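Local coordinates for A1 protein (Enterobacteria phage Qbeta, PDB 3RLK), which is a minor component of the phage coat, made by read-through of the coat-protein stop codon, whose read-through domain is probably needed for infection of the host, at residues Pro23-Lys27 / Leu67-Leu71; Pro60-Asp64 / Leu135-Asn139; Leu83-Arg89 / Val188-Ala192; Ile117-Lys122 / Tyr141-Asp146. All blocks are in the same frame, centred on the assembly; numbering follows the deposited sequence.

How the contacts relate
Contact 1 is a polar surface contact, where an aspartate and a lysine receive the end of the proline-rich N-terminal segment. It joins contact 2 through the Lys27-Asp64 salt bridge. Contact 2 is partly buried and more apolar, with Phe63 and Ile138 at its middle. Contacts 3 and 4 are also partly buried. Contact 3, at the C-terminus, combines backbone hydrogen bonds and waters with an apolar patch of Leu83, Phe88 and Val189, and meets contact 1 where Leu71 packs on Pro190. Contact 4 lies across the chain's centre from contact 1, on barrel strands, and has a Lys122-Asp146 salt bridge but no direct hydrogen bond between its segments; Leu135 of contact 2 touches its Cys142.

Contact 1: Pro23-Lys27 / Leu67-Leu71; sequences PGTGK and LKDLL
Both carboxylate oxygens of Asp69 are taken up by Thr25. Thr25 N donates to Asp69 OD2 at 2.8 Å and nearly straight (168°), while Thr25 OG1 donates to Asp69 OD1 at 2.7 Å. Asp69 is in the m rotamer and Thr25 in p, each with its CA-to-CB bond toward the other segment. Lys68 NZ then donates to Thr25 OG1 at 3.3 Å, so this hydroxyl links both side chains. Asp69 OD2 also accepts from Ala66 N. Extended backbone at Pro23 and Gly24 (phi/psi -73/163 and -88/153) continues the proline-rich N-terminal arm with polyproline II angles, and Asp69 catches it just before strand 28-29. Opposite, 67-70 have helical angles, with Leu70 N bonded to Leu67 O (3.0 Å) and Leu71 N to Lys68 O (3.2 Å). Gly24 and Asp69 have the closest CA atoms, 6.3 Å apart, and Gly24 CA lies 3.3 Å from Asp69 OD2. One water joins Lys27 O (3.1 Å) to Leu67 N (2.8 Å), and Leu70 packs on Ala185 and Ile187 of strand 183-188.

Contact 2: Pro60-Asp64 / Leu135-Asn139; sequences PREFD and LKSIN
Residues 60-63 are extended, with Glu62 and Phe63 in strand 62-63, whereas 135-139 turns sharply as it leaves strand 129-135. Lys136 and Ser137 have helical angles, Ile138 N bonds to Leu135 O at 3.2 Å and Asn139 N to Lys136 O at 3.0 Å, and Asn139 adopts a left-handed conformation (39/63) before strand 140-143 begins. The backbones approach most closely at Phe63 and Ser137, whose CA atoms lie 6.4 Å apart, and no backbone hydrogen bond joins them. The turn is the connection of a beta hairpin in the barrel, since strands 129-135 and 140-143 pair antiparallel; strand 62-63 pairs instead with strand 28-29, so the contact brings this two-stranded sheet against the hairpin's end. Ile138 (p, t) fills the middle: its CG2 lies 3.5 Å from Glu62 O and 3.7 Å from Phe63 CD1, and its CB is 4.1 Å from Arg61 CB. The Phe63 ring (m, chi2 -74°) presents its edge to Ser137 CB, 3.9 Å from Phe63 CD1, and to Leu135 CD1, 3.9 Å from Phe63 CZ. Leu135 also rests on Ile183 and Val186 of strand 183-188. Nearer the surface, the stretched Arg61 (m, t, t) reaches along Ile138 so that Arg61 NH1 donates to Ile138 O at 2.8 Å (148°), the carbonyl lying at the guanidinium edge.

Contact 3: Leu83-Arg89 / Val188-Ala192; sequences LSYTTFR and VVPRA
Leu83 begins the contact from the buried side: its CD2 packs 3.6 Å from Val189 CG1, and both residues also touch Val155 of strand 154-159. Tyr85 (p) reaches the other segment by way of a water, which donates to Tyr85 OH (2.8 Å) and accepts from Arg191 NH1 (2.9 Å); this hydroxyl is also bonded to Asp153. A second water, 3.1 Å from Thr86 OG1, donates to Thr87 O (2.8 Å) and to Ala192 O (2.9 Å), one oxygen of the C-terminal carboxylate. From Thr87 onward the backbones run antiparallel. Ala192 N donates to Thr87 O at 2.8 Å (173°) and Arg89 N to Pro190 O at 2.9 Å (164°), which makes Phe88 and Arg191 a non-hydrogen-bonded antiparallel pair, a single beta bridge with CA atoms 4.3 Å apart. The Phe88 ring (m, chi2 -82°) lies beside the C-terminal residues 189-191, Phe88 CD1 3.7 Å from Val189 CG1 and Phe88 CE1 3.8 Å from Arg191 CG, with Pro190 O at the ring edge. Arg89 completes the segment: Arg89 O lies 3.4 Å from Val189 CG2 and Arg89 N 3.5 Å from Ala192 CB. Since both direct hydrogen bonds are made by main-chain atoms, the course of the final residues probably depends little on side-chain identity, while Val189 and Phe88 give the contact its apolar footing.

Contact 4: Ile117-Lys122 / Tyr141-Asp146; sequences IREGKK and YCSLSD
Arg118 lays one face of its guanidinium over the hydroxyl of Tyr141, with Arg118 NE 3.2 Å from Tyr141 OH; the angle is too poor for a hydrogen bond, and this is close packing. The arginine is stretched out (m, t, t), and its NH1 finds its polar partners beyond, at Leu37 O and in a salt bridge with Glu38. Arg118 and Tyr141 have the nearest CA atoms, 8.2 Å apart, and each CA-to-CB bond points toward the other segment. That spacing is wider than for paired strands. Strands 117-121 and 140-143 are not direct neighbours, but both pair antiparallel with strand 129-135 in the barrel, whose curled sheet closes through strands 34-38 and 52-58. Beyond Tyr141 the second segment passes from strand into helix 144-147. Ser143 is the N-cap: its OG accepts weak bonds from Ser145 N (3.2 Å) and Asp146 N (3.4 Å), and it is also bonded to Glu130. At the first turn, Leu144 CD1 comes 4.2 Å from Ile117 CG2, a loose apolar touch. Lys122, just after its strand, bends its chain (m, then chi2 -137°) so that Lys122 NZ forms a salt bridge with Asp146 OD1 at 3.4 Å and a second with Glu130. A water accepts from Lys122 NZ (2.6 Å) and donates to Asp146 OD2 (2.5 Å), bridging the same two side chains.

Contact 1: Pro23-Lys27 / Leu67-Leu71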
loop_
_atom_site.group_PDB
_atom_site.type_symbol
_atom_site.label_atom_id
_atom_site.label_comp_id
_atom_site.label_asym_id
_atom_site.label_seq_id
_atom_site.Cartn_x
_atom_site.Cartn_y
_atom_site.Cartn_z
ATOM N N PRO A 23 -15.280 -5.820 9.303
ATOM C CA PRO A 23 -15.309 -6.799 8.203
ATOM C C PRO A 23 -15.712 -6.127 6.909
ATOM O O PRO A 23 -16.303 -5.046 6.915
ATOM C CB PRO A 23 -16.399 -7.785 8.626
ATOM C CG PRO A 23 -17.394 -6.903 9.508
ATOM C CD PRO A 23 -16.538 -5.748 10.079
ATOM N N GLY A 24 -15.434 -6.807 5.818
ATOM C CA GLY A 24 -15.812 -6.294 4.512
ATOM C C GLY A 24 -17.221 -6.785 4.224
ATOM O O GLY A 24 -17.649 -7.832 4.716
ATOM N N THR A 25 -17.918 -6.012 3.402
ATOM C CA THR A 25 -19.254 -6.363 2.945
ATOM C C THR A 25 -19.335 -6.789 1.489
ATOM O O THR A 25 -20.451 -6.973 0.961
ATOM C CB THR A 25 -20.207 -5.208 3.067
ATOM O OG1 THR A 25 -19.753 -4.118 2.239
ATOM C CG2 THR A 25 -20.360 -4.783 4.544
ATOM N N GLY A 26 -18.185 -6.924 0.828
ATOM C CA GLY A 26 -18.188 -7.333 -0.615
ATOM C C GLY A 26 -16.807 -7.711 -1.086
ATOM O O GLY A 26 -15.895 -7.969 -0.287
ATOM N N LYS A 27 -16.620 -7.715 -2.399
ATOM C CA LYS A 27 -15.271 -8.029 -2.982
ATOM C C LYS A 27 -14.959 -6.872 -3.971
ATOM O O LYS A 27 -15.860 -6.151 -4.460
ATOM C CB LYS A 27 -15.300 -9.320 -3.807
ATOM C CG LYS A 27 -15.883 -10.582 -3.119
ATOM C CD LYS A 27 -14.782 -11.619 -2.956
ATOM C CE LYS A 27 -15.164 -12.832 -2.066
ATOM N NZ LYS A 27 -14.929 -12.584 -0.588
ATOM N N LEU A 67 -15.537 -1.847 -2.457
ATOM C CA LEU A 67 -15.006 -0.487 -2.518
ATOM C C LEU A 67 -15.706 0.395 -1.513
ATOM O O LEU A 67 -15.012 1.165 -0.809
ATOM C CB LEU A 67 -15.199 0.123 -3.900
ATOM C CG LEU A 67 -14.728 1.559 -4.079
ATOM C CD1 LEU A 67 -13.212 1.685 -3.890
ATOM C CD2 LEU A 67 -15.098 1.870 -5.534
ATOM N N LYS A 68 -17.031 0.321 -1.431
ATOM C CA LYS A 68 -17.711 1.298 -0.535
ATOM C C LYS A 68 -17.246 1.117 0.923
ATOM O O LYS A 68 -17.356 2.075 1.706
ATOM C CB LYS A 68 -19.233 1.256 -0.625
ATOM C CG LYS A 68 -19.945 0.009 -0.037
ATOM C CD LYS A 68 -21.418 0.227 0.203
ATOM C CE LYS A 68 -21.872 -0.608 1.398
ATOM N NZ LYS A 68 -22.006 -2.060 1.041
ATOM N N ASP A 69 -16.708 -0.056 1.292
ATOM C CA ASP A 69 -16.259 -0.225 2.700
ATOM C C ASP A 69 -15.150 0.742 3.115
ATOM O O ASP A 69 -15.011 1.081 4.313
ATOM C CB ASP A 69 -15.715 -1.646 2.963
ATOM C CG ASP A 69 -16.787 -2.700 2.818
ATOM O OD1 ASP A 69 -17.965 -2.292 3.031
ATOM O OD2 ASP A 69 -16.496 -3.859 2.426
ATOM N N LEU A 70 -14.367 1.165 2.120
ATOM C CA LEU A 70 -13.195 2.002 2.364
ATOM C C LEU A 70 -13.448 3.472 2.167
ATOM O O LEU A 70 -12.503 4.266 2.364
ATOM C CB LEU A 70 -12.057 1.571 1.434
ATOM C CG LEU A 70 -11.811 0.065 1.340
ATOM C CD1 LEU A 70 -10.756 -0.261 0.293
ATOM C CD2 LEU A 70 -11.378 -0.594 2.684
ATOM N N LEU A 71 -14.672 3.812 1.707
ATOM C CA LEU A 71 -15.047 5.171 1.351
ATOM C C LEU A 71 -15.991 5.791 2.409
ATOM O O LEU A 71 -16.602 5.082 3.200
ATOM C CB LEU A 71 -15.730 5.257 0.015
ATOM C CG LEU A 71 -14.816 4.782 -1.157
ATOM C CD1 LEU A 71 -15.620 4.972 -2.444
ATOM C CD2 LEU A 71 -13.416 5.423 -1.276
HETATM O O HOH W 1 -16.552 -3.172 -4.682
#

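Contact 2: Pro60-Asp64 / Leu135-Asn139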
loop_
_atom_site.group_PDB
_atom_site.type_symbol
_atom_site.label_atom_id
_atom_site.label_comp_id
_atom_site.label_asym_id
_atom_site.label_seq_id
_atom_site.Cartn_x
_atom_site.Cartn_y
_atom_site.Cartn_z
ATOM N N PRO A 60 -5.904 -11.160 -12.741
ATOM C CA PRO A 60 -6.504 -10.331 -11.689
ATOM C C PRO A 60 -7.083 -11.096 -10.491
ATOM O O PRO A 60 -7.596 -12.250 -10.615
ATOM C CB PRO A 60 -7.603 -9.555 -12.430
ATOM C CG PRO A 60 -7.143 -9.570 -13.856
ATOM C CD PRO A 60 -6.425 -10.864 -14.090
ATOM N N ARG A 61 -7.099 -10.431 -9.337
ATOM C CA ARG A 61 -7.577 -11.078 -8.091
ATOM C C ARG A 61 -8.463 -10.079 -7.365
ATOM O O ARG A 61 -8.301 -8.879 -7.569
ATOM C CB ARG A 61 -6.375 -11.430 -7.184
ATOM C CG ARG A 61 -5.646 -12.728 -7.625
ATOM C CD ARG A 61 -4.291 -12.924 -7.020
ATOM N NE ARG A 61 -3.667 -14.113 -7.615
ATOM C CZ ARG A 61 -2.796 -14.918 -6.986
ATOM N NH1 ARG A 61 -2.408 -14.656 -5.714
ATOM N NH2 ARG A 61 -2.332 -16.020 -7.615
ATOM N N GLU A 62 -9.308 -10.569 -6.459
ATOM C CA GLU A 62 -10.201 -9.719 -5.618
ATOM C C GLU A 62 -9.767 -9.628 -4.133
ATOM O O GLU A 62 -9.469 -10.635 -3.517
ATOM C CB GLU A 62 -11.608 -10.314 -5.645
ATOM C CG GLU A 62 -12.296 -10.143 -6.964
ATOM C CD GLU A 62 -13.649 -10.941 -6.991
ATOM O OE1 GLU A 62 -13.734 -12.054 -6.378
ATOM O OE2 GLU A 62 -14.620 -10.443 -7.636
ATOM N N PHE A 63 -9.758 -8.404 -3.572
ATOM C CA PHE A 63 -9.784 -8.182 -2.117
ATOM C C PHE A 63 -11.175 -8.507 -1.540
ATOM O O PHE A 63 -12.206 -8.439 -2.237
ATOM C CB PHE A 63 -9.489 -6.707 -1.794
ATOM C CG PHE A 63 -8.213 -6.199 -2.410
ATOM C CD1 PHE A 63 -6.956 -6.577 -1.884
ATOM C CD2 PHE A 63 -8.231 -5.308 -3.468
ATOM C CE1 PHE A 63 -5.745 -6.037 -2.405
ATOM C CE2 PHE A 63 -7.060 -4.789 -4.004
ATOM C CZ PHE A 63 -5.816 -5.129 -3.520
ATOM N N ASP A 64 -11.188 -8.907 -0.259
ATOM C CA ASP A 64 -12.430 -9.288 0.405
ATOM C C ASP A 64 -12.967 -8.066 1.150
ATOM O O ASP A 64 -13.248 -8.135 2.353
ATOM C CB ASP A 64 -12.141 -10.411 1.393
ATOM C CG ASP A 64 -11.775 -11.722 0.706
ATOM O OD1 ASP A 64 -12.304 -11.995 -0.406
ATOM O OD2 ASP A 64 -11.018 -12.513 1.317
ATOM N N LEU A 135 1.101 -7.067 -1.523
ATOM C CA LEU A 135 -0.272 -7.083 -1.012
ATOM C C LEU A 135 -0.585 -8.459 -0.464
ATOM O O LEU A 135 -0.949 -9.379 -1.193
ATOM C CB LEU A 135 -1.286 -6.686 -2.104
ATOM C CG LEU A 135 -0.973 -5.471 -2.993
ATOM C CD1 LEU A 135 -1.937 -5.277 -4.204
ATOM C CD2 LEU A 135 -1.082 -4.221 -2.144
ATOM N N LYS A 136 -0.495 -8.574 0.849
ATOM C CA LYS A 136 -0.702 -9.863 1.549
ATOM C C LYS A 136 -2.068 -10.424 1.350
ATOM O O LYS A 136 -2.195 -11.635 1.152
ATOM C CB LYS A 136 -0.452 -9.616 3.039
ATOM C CG LYS A 136 -0.722 -10.823 3.979
ATOM C CD LYS A 136 0.048 -12.093 3.544
ATOM C CE LYS A 136 0.084 -13.136 4.704
ATOM N NZ LYS A 136 0.835 -14.401 4.289
ATOM N N SER A 137 -3.080 -9.537 1.366
ATOM C CA SER A 137 -4.486 -9.889 1.134
ATOM C C SER A 137 -4.678 -10.759 -0.090
ATOM O O SER A 137 -5.508 -11.690 -0.087
ATOM C CB SER A 137 -5.297 -8.595 0.951
ATOM O OG SER A 137 -5.311 -7.941 2.210
ATOM N N ILE A 138 -3.917 -10.464 -1.132
ATOM C CA ILE A 138 -4.006 -11.292 -2.343
ATOM C C ILE A 138 -2.699 -12.007 -2.698
ATOM O O ILE A 138 -2.593 -12.617 -3.801
ATOM C CB ILE A 138 -4.603 -10.434 -3.570
ATOM C CG1 ILE A 138 -3.657 -9.246 -3.867
ATOM C CG2 ILE A 138 -6.028 -9.905 -3.230
ATOM C CD1 ILE A 138 -3.976 -8.431 -5.135
ATOM N N ASN A 139 -1.709 -11.978 -1.780
ATOM C CA ASN A 139 -0.336 -12.511 -1.977
ATOM C C ASN A 139 0.213 -12.243 -3.386
ATOM O O ASN A 139 0.526 -13.177 -4.140
ATOM C CB ASN A 139 -0.337 -14.039 -1.686
ATOM C CG ASN A 139 1.057 -14.663 -1.706
ATOM O OD1 ASN A 139 2.013 -14.117 -1.163
ATOM N ND2 ASN A 139 1.140 -15.890 -2.265
#

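Contact 3: Leu83-Arg89 / Val188-Ala192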
loop_
_atom_site.group_PDB
_atom_site.type_symbol
_atom_site.label_atom_id
_atom_site.label_comp_id
_atom_site.label_asym_id
_atom_site.label_seq_id
_atom_site.Cartn_x
_atom_site.Cartn_y
_atom_site.Cartn_z
ATOM N N LEU A 83 -4.249 13.550 -5.158
ATOM C CA LEU A 83 -5.710 13.663 -5.124
ATOM C C LEU A 83 -6.162 15.088 -4.956
ATOM O O LEU A 83 -7.350 15.347 -4.816
ATOM C CB LEU A 83 -6.285 12.819 -3.977
ATOM C CG LEU A 83 -5.863 11.348 -4.032
ATOM C CD1 LEU A 83 -6.351 10.664 -2.822
ATOM C CD2 LEU A 83 -6.470 10.693 -5.295
ATOM N N SER A 84 -5.222 16.027 -4.952
ATOM C CA SER A 84 -5.607 17.404 -4.649
ATOM C C SER A 84 -6.230 18.190 -5.803
ATOM O O SER A 84 -6.698 19.285 -5.592
ATOM C CB SER A 84 -4.391 18.181 -4.099
ATOM O OG SER A 84 -3.331 18.226 -5.058
ATOM N N TYR A 85 -6.223 17.630 -7.007
ATOM C CA TYR A 85 -6.517 18.391 -8.211
ATOM C C TYR A 85 -8.026 18.456 -8.525
ATOM O O TYR A 85 -8.467 19.201 -9.388
ATOM C CB TYR A 85 -5.682 17.803 -9.398
ATOM C CG TYR A 85 -6.173 16.438 -9.896
ATOM C CD1 TYR A 85 -5.788 15.230 -9.241
ATOM C CD2 TYR A 85 -7.026 16.358 -10.963
ATOM C CE1 TYR A 85 -6.272 14.010 -9.689
ATOM C CE2 TYR A 85 -7.481 15.088 -11.481
ATOM C CZ TYR A 85 -7.094 13.946 -10.824
ATOM O OH TYR A 85 -7.571 12.724 -11.289
ATOM N N THR A 86 -8.816 17.642 -7.835
ATOM C CA THR A 86 -10.270 17.558 -8.069
ATOM C C THR A 86 -10.948 16.963 -6.850
ATOM O O THR A 86 -10.252 16.561 -5.882
ATOM C CB THR A 86 -10.568 16.752 -9.377
ATOM O OG1 THR A 86 -11.894 16.997 -9.843
ATOM C CG2 THR A 86 -10.298 15.225 -9.253
ATOM N N THR A 87 -12.281 16.958 -6.873
ATOM C CA THR A 87 -13.097 16.484 -5.802
ATOM C C THR A 87 -13.266 14.956 -5.835
ATOM O O THR A 87 -13.785 14.441 -6.793
ATOM C CB THR A 87 -14.450 17.122 -5.855
ATOM O OG1 THR A 87 -14.272 18.541 -5.661
ATOM C CG2 THR A 87 -15.281 16.566 -4.717
ATOM N N PHE A 88 -12.813 14.274 -4.788
ATOM C CA PHE A 88 -13.012 12.811 -4.638
ATOM C C PHE A 88 -13.944 12.393 -3.500
ATOM O O PHE A 88 -14.140 13.125 -2.525
ATOM C CB PHE A 88 -11.662 12.084 -4.465
ATOM C CG PHE A 88 -10.770 12.175 -5.685
ATOM C CD1 PHE A 88 -10.955 11.300 -6.760
ATOM C CD2 PHE A 88 -9.746 13.135 -5.763
ATOM C CE1 PHE A 88 -10.149 11.419 -7.943
ATOM C CE2 PHE A 88 -8.932 13.223 -6.905
ATOM C CZ PHE A 88 -9.106 12.361 -7.987
ATOM N N ARG A 89 -14.510 11.208 -3.646
ATOM C CA ARG A 89 -15.162 10.577 -2.513
ATOM C C ARG A 89 -14.072 10.497 -1.378
ATOM O O ARG A 89 -12.861 10.338 -1.649
ATOM C CB ARG A 89 -15.789 9.209 -2.918
ATOM C CG ARG A 89 -16.662 8.555 -1.817
ATOM C CD ARG A 89 -18.048 9.204 -1.517
ATOM N NE ARG A 89 -18.042 10.301 -0.557
ATOM C CZ ARG A 89 -19.118 10.638 0.188
ATOM N NH1 ARG A 89 -19.097 11.662 1.060
ATOM N NH2 ARG A 89 -20.244 9.917 0.099
ATOM N N VAL A 188 -8.947 2.472 -6.941
ATOM C CA VAL A 188 -9.087 3.739 -7.657
ATOM C C VAL A 188 -10.194 4.591 -6.952
ATOM O O VAL A 188 -11.358 4.200 -6.903
ATOM C CB VAL A 188 -9.339 3.533 -9.172
ATOM C CG1 VAL A 188 -9.645 4.898 -9.827
ATOM C CG2 VAL A 188 -8.068 2.930 -9.912
ATOM N N VAL A 189 -9.811 5.703 -6.305
ATOM C CA VAL A 189 -10.844 6.473 -5.575
ATOM C C VAL A 189 -11.798 7.174 -6.567
ATOM O O VAL A 189 -11.350 7.934 -7.433
ATOM C CB VAL A 189 -10.240 7.430 -4.534
ATOM C CG1 VAL A 189 -9.310 8.442 -5.192
ATOM C CG2 VAL A 189 -11.330 8.119 -3.688
ATOM N N PRO A 190 -13.111 6.933 -6.446
ATOM C CA PRO A 190 -14.088 7.647 -7.349
ATOM C C PRO A 190 -14.089 9.153 -7.194
ATOM O O PRO A 190 -13.968 9.686 -6.084
ATOM C CB PRO A 190 -15.457 7.145 -6.902
ATOM C CG PRO A 190 -15.140 5.866 -6.110
ATOM C CD PRO A 190 -13.806 6.133 -5.430
ATOM N N ARG A 191 -14.250 9.834 -8.325
ATOM C CA ARG A 191 -14.561 11.275 -8.287
ATOM C C ARG A 191 -15.871 11.580 -7.624
ATOM O O ARG A 191 -16.777 10.768 -7.653
ATOM C CB ARG A 191 -14.602 11.837 -9.690
ATOM C CG ARG A 191 -13.194 11.977 -10.224
ATOM C CD ARG A 191 -13.163 12.163 -11.766
ATOM N NE ARG A 191 -13.616 10.981 -12.503
ATOM C CZ ARG A 191 -12.796 10.270 -13.298
ATOM N NH1 ARG A 191 -11.548 10.658 -13.452
ATOM N NH2 ARG A 191 -13.245 9.226 -13.950
ATOM N N ALA A 192 -15.989 12.787 -7.074
ATOM C CA ALA A 192 -17.274 13.179 -6.510
ATOM C C ALA A 192 -17.564 14.639 -6.859
ATOM O O ALA A 192 -17.045 15.203 -7.855
ATOM C CB ALA A 192 -17.298 12.936 -5.003
ATOM O OXT ALA A 192 -18.334 15.304 -6.160
HETATM O O HOH W 2 -10.166 12.902 -12.310
HETATM O O HOH W 3 -14.543 15.493 -9.301
#

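Contact 4: Ile117-Lys122 / Tyr141-Asp146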
loop_
_atom_site.group_PDB
_atom_site.type_symbol
_atom_site.label_atom_id
_atom_site.label_comp_id
_atom_site.label_asym_id
_atom_site.label_seq_id
_atom_site.Cartn_x
_atom_site.Cartn_y
_atom_site.Cartn_z
ATOM N N ILE A 117 8.482 -4.367 0.058
ATOM C CA ILE A 117 8.500 -3.708 -1.243
ATOM C C ILE A 117 9.628 -4.427 -2.020
ATOM O O ILE A 117 10.686 -4.637 -1.456
ATOM C CB ILE A 117 8.853 -2.240 -1.071
ATOM C CG1 ILE A 117 7.993 -1.597 0.047
ATOM C CG2 ILE A 117 8.781 -1.510 -2.427
ATOM C CD1 ILE A 117 8.545 -0.215 0.466
ATOM N N ARG A 118 9.380 -4.870 -3.244
ATOM C CA ARG A 118 10.462 -5.538 -4.046
ATOM C C ARG A 118 10.710 -4.751 -5.288
ATOM O O ARG A 118 9.764 -4.228 -5.905
ATOM C CB ARG A 118 10.116 -7.007 -4.387
ATOM C CG ARG A 118 10.277 -7.902 -3.158
ATOM C CD ARG A 118 10.100 -9.393 -3.481
ATOM N NE ARG A 118 10.429 -10.181 -2.297
ATOM C CZ ARG A 118 10.440 -11.517 -2.224
ATOM N NH1 ARG A 118 10.222 -12.257 -3.289
ATOM N NH2 ARG A 118 10.707 -12.104 -1.035
ATOM N N GLU A 119 11.975 -4.660 -5.717
ATOM C CA GLU A 119 12.240 -4.010 -7.019
ATOM C C GLU A 119 12.171 -5.044 -8.139
ATOM O O GLU A 119 12.764 -6.136 -8.001
ATOM C CB GLU A 119 13.657 -3.427 -6.976
ATOM C CG GLU A 119 13.923 -2.441 -8.114
ATOM C CD GLU A 119 14.935 -1.398 -7.707
ATOM O OE1 GLU A 119 15.897 -1.763 -7.001
ATOM O OE2 GLU A 119 14.740 -0.230 -8.069
ATOM N N GLY A 120 11.505 -4.736 -9.249
ATOM C CA GLY A 120 11.472 -5.790 -10.296
ATOM C C GLY A 120 11.481 -5.215 -11.708
ATOM O O GLY A 120 11.058 -4.062 -11.968
ATOM N N LYS A 121 11.939 -6.073 -12.612
ATOM C CA LYS A 121 12.080 -5.736 -14.001
ATOM C C LYS A 121 10.851 -6.283 -14.788
ATOM O O LYS A 121 10.614 -7.456 -14.790
ATOM C CB LYS A 121 13.371 -6.314 -14.588
ATOM C CG LYS A 121 13.534 -5.832 -16.088
ATOM C CD LYS A 121 14.658 -6.545 -16.773
ATOM C CE LYS A 121 14.788 -6.068 -18.231
ATOM N NZ LYS A 121 15.197 -4.584 -18.353
ATOM N N LYS A 122 10.078 -5.402 -15.408
ATOM C CA LYS A 122 8.912 -5.853 -16.202
ATOM C C LYS A 122 9.258 -6.411 -17.577
ATOM O O LYS A 122 10.310 -6.088 -18.152
ATOM C CB LYS A 122 7.933 -4.700 -16.383
ATOM C CG LYS A 122 7.456 -4.137 -15.039
ATOM C CD LYS A 122 5.945 -3.847 -14.972
ATOM C CE LYS A 122 5.573 -2.538 -15.592
ATOM N NZ LYS A 122 4.705 -1.769 -14.629
ATOM N N TYR A 141 1.957 -8.700 -5.909
ATOM C CA TYR A 141 2.678 -7.419 -5.872
ATOM C C TYR A 141 2.009 -6.457 -6.847
ATOM O O TYR A 141 1.473 -6.847 -7.875
ATOM C CB TYR A 141 4.120 -7.632 -6.318
ATOM C CG TYR A 141 4.944 -8.291 -5.298
ATOM C CD1 TYR A 141 5.657 -7.526 -4.359
ATOM C CD2 TYR A 141 4.986 -9.670 -5.226
ATOM C CE1 TYR A 141 6.441 -8.194 -3.313
ATOM C CE2 TYR A 141 5.763 -10.338 -4.238
ATOM C CZ TYR A 141 6.475 -9.596 -3.312
ATOM O OH TYR A 141 7.213 -10.286 -2.365
ATOM N N CYS A 142 2.084 -5.181 -6.527
ATOM C CA CYS A 142 1.450 -4.166 -7.436
ATOM C C CYS A 142 2.466 -3.018 -7.621
ATOM O O CYS A 142 3.131 -2.625 -6.634
ATOM C CB CYS A 142 0.143 -3.655 -6.788
ATOM S SG CYS A 142 -0.791 -2.605 -7.969
ATOM N N SER A 143 2.673 -2.542 -8.858
ATOM C CA SER A 143 3.700 -1.506 -9.170
ATOM C C SER A 143 3.276 -0.144 -8.580
ATOM O O SER A 143 2.184 0.318 -8.940
ATOM C CB SER A 143 3.798 -1.319 -10.662
ATOM O OG SER A 143 4.721 -0.264 -10.917
ATOM N N LEU A 144 4.144 0.488 -7.786
ATOM C CA LEU A 144 3.934 1.841 -7.249
ATOM C C LEU A 144 3.868 2.909 -8.401
ATOM O O LEU A 144 3.153 3.946 -8.321
ATOM C CB LEU A 144 5.042 2.143 -6.195
ATOM C CG LEU A 144 4.798 1.257 -4.951
ATOM C CD1 LEU A 144 6.119 1.234 -4.121
ATOM C CD2 LEU A 144 3.557 1.810 -4.140
ATOM N N SER A 145 4.535 2.556 -9.510
ATOM C CA SER A 145 4.545 3.366 -10.718
ATOM C C SER A 145 3.156 3.403 -11.305
ATOM O O SER A 145 2.682 4.489 -11.614
ATOM C CB SER A 145 5.548 2.878 -11.784
ATOM O OG SER A 145 6.892 3.156 -11.340
ATOM N N ASP A 146 2.481 2.256 -11.366
ATOM C CA ASP A 146 1.140 2.166 -11.893
ATOM C C ASP A 146 0.113 2.891 -10.977
ATOM O O ASP A 146 -0.672 3.700 -11.444
ATOM C CB ASP A 146 0.684 0.696 -12.052
ATOM C CG ASP A 146 1.437 -0.091 -13.116
ATOM O OD1 ASP A 146 2.341 0.482 -13.764
ATOM O OD2 ASP A 146 1.099 -1.303 -13.330
HETATM O O HOH W 4 2.264 -2.677 -15.048
#